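Local coordinates for serine protease pet (PDB 4OM9), which acts as a secreted serine protease enterotoxin of enteroaggregative Escherichia coli, probably cleaving alpha-fodrin, with its passenger domain carrying a protease domain on a long beta-helix, at residues 309-313 with 314-318; 104-107 with 108-112; 379-383 with 384-388; 261-265 with 266-270. All blocks are in the same frame, centred on the assembly; numbering follows the deposited sequence.

Interaction 1. Residues 309-313 with 314-318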
loop_
_atom_site.group_PDB
_atom_site.type_symbol
_atom_site.label_atom_id
_atom_site.label_comp_id
_atom_site.label_asym_id
_atom_site.label_seq_id
_atom_site.Cartn_x
_atom_site.Cartn_y
_atom_site.Cartn_z
ATOM N N LEU A 309 38.287 -28.088 -4.132
ATOM C CA LEU A 309 38.750 -27.104 -5.080
ATOM C C LEU A 309 38.619 -25.719 -4.441
ATOM O O LEU A 309 37.540 -25.328 -3.982
ATOM C CB LEU A 309 37.964 -27.185 -6.397
ATOM C CG LEU A 309 38.416 -26.152 -7.452
ATOM C CD1 LEU A 309 39.806 -26.506 -8.013
ATOM C CD2 LEU A 309 37.402 -25.994 -8.571
ATOM N N ASP A 310 39.744 -25.012 -4.381
ATOM C CA ASP A 310 39.801 -23.663 -3.874
ATOM C C ASP A 310 40.322 -22.818 -5.017
ATOM O O ASP A 310 41.497 -22.947 -5.398
ATOM C CB ASP A 310 40.709 -23.545 -2.637
ATOM C CG ASP A 310 40.638 -22.145 -1.986
ATOM O OD1 ASP A 310 40.207 -21.184 -2.662
ATOM O OD2 ASP A 310 41.014 -22.007 -0.797
ATOM N N LEU A 311 39.447 -21.970 -5.556
ATOM C CA LEU A 311 39.759 -21.191 -6.743
ATOM C C LEU A 311 40.367 -19.854 -6.386
ATOM O O LEU A 311 40.559 -19.021 -7.257
ATOM C CB LEU A 311 38.516 -20.966 -7.604
ATOM C CG LEU A 311 38.156 -21.956 -8.717
ATOM C CD1 LEU A 311 37.459 -21.224 -9.851
ATOM C CD2 LEU A 311 39.358 -22.751 -9.238
ATOM N N GLY A 312 40.673 -19.663 -5.107
ATOM C CA GLY A 312 41.171 -18.389 -4.627
ATOM C C GLY A 312 40.272 -17.227 -5.039
ATOM O O GLY A 312 39.098 -17.152 -4.669
ATOM N N TYR A 313 40.815 -16.327 -5.844
ATOM C CA TYR A 313 40.052 -15.149 -6.253
ATOM C C TYR A 313 39.145 -15.444 -7.448
ATOM O O TYR A 313 38.270 -14.656 -7.776
ATOM C CB TYR A 313 41.007 -13.998 -6.581
ATOM C CG TYR A 313 41.811 -13.490 -5.403
ATOM C CD1 TYR A 313 41.205 -13.243 -4.186
ATOM C CD2 TYR A 313 43.175 -13.245 -5.514
ATOM C CE1 TYR A 313 41.924 -12.771 -3.102
ATOM C CE2 TYR A 313 43.903 -12.764 -4.430
ATOM C CZ TYR A 313 43.260 -12.529 -3.224
ATOM O OH TYR A 313 43.956 -12.050 -2.130
ATOM N N GLY A 314 39.350 -16.578 -8.101
ATOM C CA GLY A 314 38.473 -16.997 -9.187
ATOM C C GLY A 314 37.175 -17.634 -8.683
ATOM O O GLY A 314 37.074 -17.971 -7.506
ATOM N N GLY A 315 36.196 -17.789 -9.577
ATOM C CA GLY A 315 34.969 -18.512 -9.310
ATOM C C GLY A 315 34.373 -19.125 -10.569
ATOM O O GLY A 315 34.979 -19.044 -11.639
ATOM N N PHE A 316 33.184 -19.716 -10.447
ATOM C CA PHE A 316 32.519 -20.383 -11.569
ATOM C C PHE A 316 31.614 -19.463 -12.367
ATOM O O PHE A 316 30.722 -18.814 -11.816
ATOM C CB PHE A 316 31.679 -21.574 -11.084
ATOM C CG PHE A 316 32.484 -22.764 -10.640
ATOM C CD1 PHE A 316 33.841 -22.852 -10.911
ATOM C CD2 PHE A 316 31.866 -23.815 -9.962
ATOM C CE1 PHE A 316 34.577 -23.961 -10.507
ATOM C CE2 PHE A 316 32.591 -24.933 -9.545
ATOM C CZ PHE A 316 33.945 -25.009 -9.823
ATOM N N ILE A 317 31.817 -19.436 -13.677
ATOM C CA ILE A 317 30.955 -18.665 -14.546
ATOM C C ILE A 317 30.415 -19.578 -15.622
ATOM O O ILE A 317 31.176 -20.281 -16.275
ATOM C CB ILE A 317 31.696 -17.473 -15.180
ATOM C CG1 ILE A 317 32.142 -16.478 -14.103
ATOM C CG2 ILE A 317 30.832 -16.794 -16.254
ATOM C CD1 ILE A 317 32.842 -15.183 -14.682
ATOM N N PHE A 318 29.098 -19.563 -15.802
ATOM C CA PHE A 318 28.430 -20.455 -16.740
ATOM C C PHE A 318 27.770 -19.661 -17.842
ATOM O O PHE A 318 27.256 -18.579 -17.591
ATOM C CB PHE A 318 27.382 -21.307 -16.022
ATOM C CG PHE A 318 27.961 -22.277 -15.047
ATOM C CD1 PHE A 318 28.223 -21.894 -13.745
ATOM C CD2 PHE A 318 28.257 -23.575 -15.437
ATOM C CE1 PHE A 318 28.768 -22.795 -12.858
ATOM C CE2 PHE A 318 28.798 -24.465 -14.556
ATOM C CZ PHE A 318 29.053 -24.080 -13.268
#

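Interaction 2. Residues 104-107 with 108-112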
loop_
_atom_site.group_PDB
_atom_site.type_symbol
_atom_site.label_atom_id
_atom_site.label_comp_id
_atom_site.label_asym_id
_atom_site.label_seq_id
_atom_site.Cartn_x
_atom_site.Cartn_y
_atom_site.Cartn_z
ATOM N N ILE A 104 40.167 0.562 -13.035
ATOM C CA ILE A 104 39.262 -0.585 -13.067
ATOM C C ILE A 104 39.774 -1.631 -12.081
ATOM O O ILE A 104 40.950 -2.033 -12.100
ATOM C CB ILE A 104 39.117 -1.193 -14.477
ATOM C CG1 ILE A 104 38.287 -2.477 -14.432
ATOM C CG2 ILE A 104 40.452 -1.506 -15.062
ATOM C CD1 ILE A 104 36.844 -2.279 -14.006
ATOM N N GLN A 105 38.871 -2.038 -11.202
ATOM C CA GLN A 105 39.191 -2.851 -10.050
ATOM C C GLN A 105 38.595 -4.247 -10.167
ATOM O O GLN A 105 37.470 -4.421 -10.664
ATOM C CB GLN A 105 38.668 -2.198 -8.764
ATOM C CG GLN A 105 39.320 -0.880 -8.356
ATOM C CD GLN A 105 38.643 -0.298 -7.119
ATOM O OE1 GLN A 105 37.444 -0.007 -7.133
ATOM N NE2 GLN A 105 39.398 -0.156 -6.038
ATOM N N ARG A 106 39.360 -5.238 -9.700
ATOM C CA ARG A 106 38.851 -6.584 -9.512
ATOM C C ARG A 106 38.675 -6.816 -8.019
ATOM O O ARG A 106 39.645 -6.757 -7.254
ATOM C CB ARG A 106 39.807 -7.636 -10.108
ATOM C CG ARG A 106 39.485 -9.095 -9.719
ATOM C CD ARG A 106 38.455 -9.761 -10.655
ATOM N NE ARG A 106 38.045 -11.065 -10.138
ATOM C CZ ARG A 106 37.414 -12.015 -10.829
ATOM N NH1 ARG A 106 37.095 -11.837 -12.104
ATOM N NH2 ARG A 106 37.094 -13.162 -10.222
ATOM N N LEU A 107 37.453 -7.112 -7.605
ATOM C CA LEU A 107 37.179 -7.385 -6.209
ATOM C C LEU A 107 37.369 -8.873 -5.912
ATOM O O LEU A 107 37.238 -9.709 -6.804
ATOM C CB LEU A 107 35.763 -6.921 -5.860
ATOM C CG LEU A 107 35.471 -5.411 -5.955
ATOM C CD1 LEU A 107 33.982 -5.128 -5.808
ATOM C CD2 LEU A 107 36.276 -4.616 -4.918
ATOM N N ASN A 108 37.676 -9.204 -4.663
ATOM C CA ASN A 108 37.931 -10.597 -4.271
ATOM C C ASN A 108 36.740 -11.566 -4.496
ATOM O O ASN A 108 36.967 -12.753 -4.708
ATOM C CB ASN A 108 38.350 -10.665 -2.798
ATOM C CG ASN A 108 37.270 -10.161 -1.879
ATOM O OD1 ASN A 108 36.568 -9.207 -2.211
ATOM N ND2 ASN A 108 37.101 -10.816 -0.730
ATOM N N LYS A 109 35.502 -11.054 -4.459
ATOM C CA LYS A 109 34.294 -11.878 -4.670
ATOM C C LYS A 109 33.246 -11.201 -5.552
ATOM O O LYS A 109 33.290 -9.994 -5.745
ATOM C CB LYS A 109 33.645 -12.250 -3.329
ATOM C CG LYS A 109 34.383 -13.345 -2.554
ATOM C CD LYS A 109 33.732 -13.554 -1.194
ATOM C CE LYS A 109 33.176 -14.969 -1.039
ATOM N NZ LYS A 109 32.327 -15.070 0.192
ATOM N N TYR A 110 32.317 -11.985 -6.095
ATOM C CA TYR A 110 31.265 -11.427 -6.944
ATOM C C TYR A 110 30.311 -10.589 -6.103
ATOM O O TYR A 110 29.853 -11.034 -5.049
ATOM C CB TYR A 110 30.462 -12.522 -7.661
ATOM C CG TYR A 110 31.247 -13.399 -8.596
ATOM C CD1 TYR A 110 32.424 -12.950 -9.190
ATOM C CD2 TYR A 110 30.810 -14.698 -8.883
ATOM C CE1 TYR A 110 33.149 -13.789 -10.048
ATOM C CE2 TYR A 110 31.508 -15.523 -9.733
ATOM C CZ TYR A 110 32.687 -15.080 -10.316
ATOM O OH TYR A 110 33.390 -15.935 -11.163
ATOM N N VAL A 111 29.993 -9.391 -6.574
ATOM C CA VAL A 111 29.054 -8.550 -5.846
ATOM C C VAL A 111 27.615 -9.048 -5.966
ATOM O O VAL A 111 27.057 -9.174 -7.058
ATOM C CB VAL A 111 29.128 -7.101 -6.312
ATOM C CG1 VAL A 111 28.039 -6.249 -5.606
ATOM C CG2 VAL A 111 30.504 -6.562 -6.015
ATOM N N VAL A 112 27.008 -9.306 -4.824
ATOM C CA VAL A 112 25.676 -9.872 -4.803
ATOM C C VAL A 112 24.592 -8.771 -4.815
ATOM O O VAL A 112 23.508 -8.984 -5.351
ATOM C CB VAL A 112 25.536 -10.809 -3.575
ATOM C CG1 VAL A 112 24.110 -10.994 -3.156
ATOM C CG2 VAL A 112 26.156 -12.151 -3.883
#

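Interaction 3. Residues 379-383 with 384-388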
loop_
_atom_site.group_PDB
_atom_site.type_symbol
_atom_site.label_atom_id
_atom_site.label_comp_id
_atom_site.label_asym_id
_atom_site.label_seq_id
_atom_site.Cartn_x
_atom_site.Cartn_y
_atom_site.Cartn_z
ATOM N N LEU A 379 24.276 -18.773 2.202
ATOM C CA LEU A 379 24.085 -18.349 0.840
ATOM C C LEU A 379 23.891 -16.827 0.791
ATOM O O LEU A 379 23.202 -16.254 1.634
ATOM C CB LEU A 379 22.877 -19.060 0.228
ATOM C CG LEU A 379 22.469 -18.484 -1.131
ATOM C CD1 LEU A 379 23.497 -18.852 -2.184
ATOM C CD2 LEU A 379 21.082 -18.916 -1.562
ATOM N N LYS A 380 24.520 -16.183 -0.183
ATOM C CA LYS A 380 24.205 -14.798 -0.525
ATOM C C LYS A 380 23.841 -14.735 -1.997
ATOM O O LYS A 380 24.695 -14.956 -2.847
ATOM C CB LYS A 380 25.372 -13.873 -0.211
ATOM C CG LYS A 380 25.614 -13.717 1.276
ATOM C CD LYS A 380 26.486 -12.531 1.597
ATOM C CE LYS A 380 26.587 -12.344 3.104
ATOM N NZ LYS A 380 27.220 -11.048 3.524
ATOM N N THR A 381 22.576 -14.461 -2.307
ATOM C CA THR A 381 22.136 -14.470 -3.694
ATOM C C THR A 381 21.475 -13.137 -4.105
ATOM O O THR A 381 20.788 -12.492 -3.305
ATOM C CB THR A 381 21.175 -15.659 -3.967
ATOM O OG1 THR A 381 20.743 -15.622 -5.329
ATOM C CG2 THR A 381 19.951 -15.639 -3.051
ATOM N N GLY A 382 21.719 -12.719 -5.349
ATOM C CA GLY A 382 21.234 -11.451 -5.846
ATOM C C GLY A 382 20.539 -11.501 -7.195
ATOM O O GLY A 382 20.149 -10.472 -7.727
ATOM N N ASN A 383 20.352 -12.688 -7.749
ATOM C CA ASN A 383 19.820 -12.777 -9.100
ATOM C C ASN A 383 19.475 -14.219 -9.467
ATOM O O ASN A 383 20.006 -15.163 -8.882
ATOM C CB ASN A 383 20.840 -12.196 -10.109
ATOM C CG ASN A 383 20.196 -11.790 -11.407
ATOM O OD1 ASN A 383 18.980 -11.865 -11.535
ATOM N ND2 ASN A 383 20.991 -11.350 -12.374
ATOM N N GLY A 384 18.618 -14.390 -10.463
ATOM C CA GLY A 384 18.241 -15.716 -10.898
ATOM C C GLY A 384 17.583 -16.529 -9.778
ATOM O O GLY A 384 17.049 -15.970 -8.798
ATOM N N THR A 385 17.637 -17.854 -9.922
ATOM C CA THR A 385 16.930 -18.757 -9.028
ATOM C C THR A 385 17.886 -19.659 -8.260
ATOM O O THR A 385 18.829 -20.188 -8.822
ATOM C CB THR A 385 15.953 -19.648 -9.807
ATOM O OG1 THR A 385 15.145 -18.835 -10.664
ATOM C CG2 THR A 385 15.056 -20.454 -8.847
ATOM N N VAL A 386 17.650 -19.807 -6.968
ATOM C CA VAL A 386 18.322 -20.801 -6.185
ATOM C C VAL A 386 17.233 -21.733 -5.649
ATOM O O VAL A 386 16.282 -21.296 -4.985
ATOM C CB VAL A 386 19.152 -20.183 -5.058
ATOM C CG1 VAL A 386 19.747 -21.288 -4.157
ATOM C CG2 VAL A 386 20.260 -19.324 -5.650
ATOM N N ILE A 387 17.348 -23.012 -5.995
ATOM C CA ILE A 387 16.354 -23.979 -5.606
ATOM C C ILE A 387 16.876 -24.813 -4.446
ATOM O O ILE A 387 17.981 -25.330 -4.487
ATOM C CB ILE A 387 15.976 -24.897 -6.771
ATOM C CG1 ILE A 387 15.552 -24.065 -7.988
ATOM C CG2 ILE A 387 14.860 -25.882 -6.336
ATOM C CD1 ILE A 387 15.318 -24.898 -9.257
ATOM N N LEU A 388 16.087 -24.909 -3.393
ATOM C CA LEU A 388 16.485 -25.679 -2.236
ATOM C C LEU A 388 15.929 -27.060 -2.409
ATOM O O LEU A 388 14.721 -27.240 -2.325
ATOM C CB LEU A 388 15.965 -25.036 -0.960
ATOM C CG LEU A 388 16.235 -23.538 -0.896
ATOM C CD1 LEU A 388 15.710 -22.932 0.408
ATOM C CD2 LEU A 388 17.739 -23.275 -1.056
HETATM O O HOH W 1 18.399 -16.239 -6.481
#

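Interaction 4. Residues 261-265 with 266-270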
loop_
_atom_site.group_PDB
_atom_site.type_symbol
_atom_site.label_atom_id
_atom_site.label_comp_id
_atom_site.label_asym_id
_atom_site.label_seq_id
_atom_site.Cartn_x
_atom_site.Cartn_y
_atom_site.Cartn_z
ATOM N N VAL A 261 36.563 -22.832 -20.416
ATOM C CA VAL A 261 36.525 -24.284 -20.358
ATOM C C VAL A 261 35.390 -24.787 -21.217
ATOM O O VAL A 261 34.217 -24.626 -20.882
ATOM C CB VAL A 261 36.359 -24.806 -18.939
ATOM C CG1 VAL A 261 36.537 -26.310 -18.939
ATOM C CG2 VAL A 261 37.368 -24.139 -18.008
ATOM N N ASN A 262 35.757 -25.363 -22.351
ATOM C CA ASN A 262 34.793 -25.935 -23.269
ATOM C C ASN A 262 34.499 -27.374 -22.908
ATOM O O ASN A 262 35.270 -28.282 -23.229
ATOM C CB ASN A 262 35.301 -25.835 -24.701
ATOM C CG ASN A 262 35.394 -24.407 -25.172
ATOM O OD1 ASN A 262 34.382 -23.711 -25.268
ATOM N ND2 ASN A 262 36.608 -23.954 -25.461
ATOM N N ILE A 263 33.376 -27.567 -22.228
ATOM C CA ILE A 263 32.987 -28.880 -21.756
ATOM C C ILE A 263 32.161 -29.585 -22.821
ATOM O O ILE A 263 32.320 -30.787 -23.036
ATOM C CB ILE A 263 32.208 -28.786 -20.441
ATOM C CG1 ILE A 263 33.018 -28.017 -19.403
ATOM C CG2 ILE A 263 31.861 -30.179 -19.912
ATOM C CD1 ILE A 263 32.411 -28.078 -18.022
ATOM N N ASP A 264 31.286 -28.829 -23.479
ATOM C CA ASP A 264 30.563 -29.309 -24.657
ATOM C C ASP A 264 29.853 -30.642 -24.416
ATOM O O ASP A 264 30.036 -31.590 -25.173
ATOM C CB ASP A 264 31.519 -29.456 -25.847
ATOM C CG ASP A 264 32.237 -28.163 -26.187
ATOM O OD1 ASP A 264 32.631 -27.433 -25.254
ATOM O OD2 ASP A 264 32.406 -27.866 -27.389
ATOM N N ASN A 265 29.063 -30.707 -23.347
ATOM C CA ASN A 265 28.303 -31.904 -22.974
ATOM C C ASN A 265 29.153 -33.077 -22.508
ATOM O O ASN A 265 28.624 -34.143 -22.205
ATOM C CB ASN A 265 27.415 -32.371 -24.127
ATOM C CG ASN A 265 26.167 -31.522 -24.281
ATOM O OD1 ASN A 265 25.854 -30.695 -23.424
ATOM N ND2 ASN A 265 25.439 -31.734 -25.375
ATOM N N ASN A 266 30.465 -32.897 -22.446
ATOM C CA ASN A 266 31.313 -33.953 -21.928
ATOM C C ASN A 266 31.474 -33.805 -20.425
ATOM O O ASN A 266 30.583 -33.286 -19.743
ATOM C CB ASN A 266 32.662 -33.954 -22.630
ATOM C CG ASN A 266 32.536 -34.227 -24.115
ATOM O OD1 ASN A 266 32.133 -35.319 -24.517
ATOM N ND2 ASN A 266 32.874 -33.235 -24.937
ATOM N N THR A 267 32.600 -34.275 -19.907
ATOM C CA THR A 267 32.838 -34.236 -18.475
ATOM C C THR A 267 34.187 -33.622 -18.205
ATOM O O THR A 267 35.188 -34.098 -18.701
ATOM C CB THR A 267 32.805 -35.634 -17.840
ATOM O OG1 THR A 267 31.598 -36.316 -18.208
ATOM C CG2 THR A 267 32.893 -35.514 -16.328
ATOM N N ALA A 268 34.223 -32.567 -17.413
ATOM C CA ALA A 268 35.487 -31.952 -17.076
ATOM C C ALA A 268 35.850 -32.334 -15.660
ATOM O O ALA A 268 35.113 -32.024 -14.720
ATOM C CB ALA A 268 35.416 -30.447 -17.224
ATOM N N THR A 269 36.991 -33.000 -15.509
ATOM C CA THR A 269 37.429 -33.467 -14.204
ATOM C C THR A 269 38.495 -32.531 -13.650
ATOM O O THR A 269 39.430 -32.168 -14.356
ATOM C CB THR A 269 37.953 -34.917 -14.288
ATOM O OG1 THR A 269 36.852 -35.804 -14.544
ATOM C CG2 THR A 269 38.623 -35.319 -12.998
ATOM N N ILE A 270 38.348 -32.125 -12.393
ATOM C CA ILE A 270 39.197 -31.076 -11.836
ATOM C C ILE A 270 39.910 -31.490 -10.566
ATOM O O ILE A 270 39.274 -31.909 -9.603
ATOM C CB ILE A 270 38.398 -29.784 -11.509
ATOM C CG1 ILE A 270 37.526 -29.361 -12.688
ATOM C CG2 ILE A 270 39.341 -28.657 -11.098
ATOM C CD1 ILE A 270 36.943 -27.925 -12.531
#

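Interaction 1. Residues 309-313 with 314-318
A corner of the right-handed beta-helix, where the chain leaves strand 309-310 and turns into strand 316-318, is built around a type II' beta turn from Leu-311 to Gly-314. The turn is closed by the backbone N of Gly-314, which donates to Leu-311 O at 2.9 Å. Gly-312, at the second position, adopts the positive phi (52°) that this turn type requires. An Asx turn from Asp-310 runs directly into it: Asp-310 OD1 accepts from the backbone N of Gly-312, the second residue of the beta turn, at 2.9 Å, on the anti side of the carboxylate and 31° out of its plane. Inside the bend the side chains gather on Phe-316. Such inward stacking of apolar residues from successive coils is the hallmark of a parallel beta-helix, and here Phe-316 also stacks on Phe-336 of the next coil and meets Phe-297 of the preceding one edge-to-face. Leu-309, with CG anti to its own N (chi1 180°), sends CD2 to the ring edge, 3.8 Å from Phe-316 CZ and close to the ring plane. Leu-311 reaches the same ring obliquely, CD1 lying 4.0 Å from Phe-316 CE1. That methyl also rests on the backbone of the glycine pair, 3.7 Å from Gly-315 N, while Leu-311 CB lies over the Gly-314 carbonyl.

Interaction 2. Residues 104-107 with 108-112
Leu-107 and Val-111 make the apolar part of this local contact, on the bend where strand 102-107 runs out into the following loop. The methyl CD1 of Leu-107 touches CG2 of Val-111 at 3.8 Å, the two side chains meeting at a slant. Val-111 holds CG2 beside its backbone N because CG1 takes the place anti to that N (chi1 175°), and this leaves CG2 directed at the leucine. Closer to the backbone, Leu-107 CB lies 3.9 Å from Lys-109 O, packing against the start of the loop. The second contact is a van der Waals approach: Arg-106 NH2 stands 4.0 Å from Tyr-110 CE1, obliquely placed, with the guanidinium and ring planes 67° apart. A bend at chi2 (87°) turns the arginine chain along the loop toward the tyrosine. Its charge is met mainly by other groups: NH1 forms a salt bridge with Asp-294 and NH2 bonds to the backbone O of Tyr-313, both in the beta-helix, while Phe-257 adds a cation-pi contact. Polar ties also fix the loop, Asn-108 OD1 accepting from the backbone N of Thr-91, and Lys-109 NZ bonding to Ala-360 O and forming a salt bridge with Asp-359. The arrangement belongs to the junction between the protease domain, of the chymotrypsin-like PA clan, and the beta-helix stalk, where a strand end of the protease sheet passes into a loop lying against the coils.

Interaction 3. Residues 379-383 with 384-388
This is an apolar and water-mediated contact across a turn of the right-handed beta-helix, where strand 379-381 gives way to strand 385-388 and the side chains on the inner side of the bend face one another. Leu-379 and Val-386 reach toward each other tip to tip, Leu-379 CD2 lying 3.8 Å from Val-386 CG1. Both groups are placed by the same kind of torsion, Leu-379 CG (chi1 170°) and Val-386 CG1 (chi1 175°) each standing anti to their own backbone N. The other valine methyl, CG2, slides past Thr-381 and comes within 3.7 Å of Thr-381 OG1. Neighbouring coils add contacts: Leu-379 also touches Leu-361, Val-386 touches Val-371, and Thr-381 touches Val-406. At the bend itself the backbone N of Gly-384 donates to Asn-383 OD1 at 2.8 Å. This bond is bent, with an angle of 133° at the hydrogen, and the N lies above the amide carbonyl plane. The threonine hydroxyl is joined to the turn through a water, which lies 2.7 Å from Thr-381 OG1 and donates to Gly-384 O, also at 2.7 Å.

Interaction 4. Residues 261-265 with 266-270
Ile-263 O receives two bonds from Asn-266, one from its backbone and one from its side chain. The stronger comes from Asn-266 N at 2.9 Å with an angle of 154° at the hydrogen, the N standing above the carbonyl plane. The second, from Asn-266 ND2 at 3.1 Å, is weak. Asn-266 CG sits beside its own N and opposite its carbonyl carbon (chi1 -62°), which folds the amide back over the turn and brings ND2 to the same oxygen as the main-chain N. The backbone bond closes a type I' beta turn from Ile-263 to Asn-266, with Asp-264 and Asn-265 in the two central places, both at positive phi. The turn links strand 258-262 to strand 267-271 in the first coil of the beta-helix, and the two strands belong to different sheets of the solenoid, each pairing in parallel with the next coil. Its backbone is tied to that coil, Ile-263 bonding to Ser-298 and Asn-265 to Gly-300. Beneath the polar turn lies the apolar packing. Ile-263 CD1 meets Ala-268 CB at 3.9 Å, and Ile-263 CG1 lies 4.1 Å from that same methyl. The branch methyl CG2 of Ile-263 faces the turn instead, 3.4 Å from Asn-266 O. Phe-297 and Ile-303 of the following coil pack against Ile-263.

Interactions 4, 1 and 3 lie along the beta-helix in chain order, and interaction 2 comes from the protease domain laid against it. Interactions 1 and 2 touch, their centres about 13 Å apart: Tyr-313 O lies 3.1 Å from Arg-106 NH2, and Tyr-110 OH packs 3.2 Å from Ile-317 CG1. The loop of 108-112 then runs on to interaction 3, where Val-112 CG2 approaches Lys-380 O at 3.3 Å, so the protease loop runs past several coils, from strand 316-318 to strand 379-381. Interaction 4 joins interaction 1 through Ile-270 CG2 and Leu-309 CD1, 3.8 Å apart. Interactions 1 and 3 do not touch, their nearest atoms being about 11 Å apart.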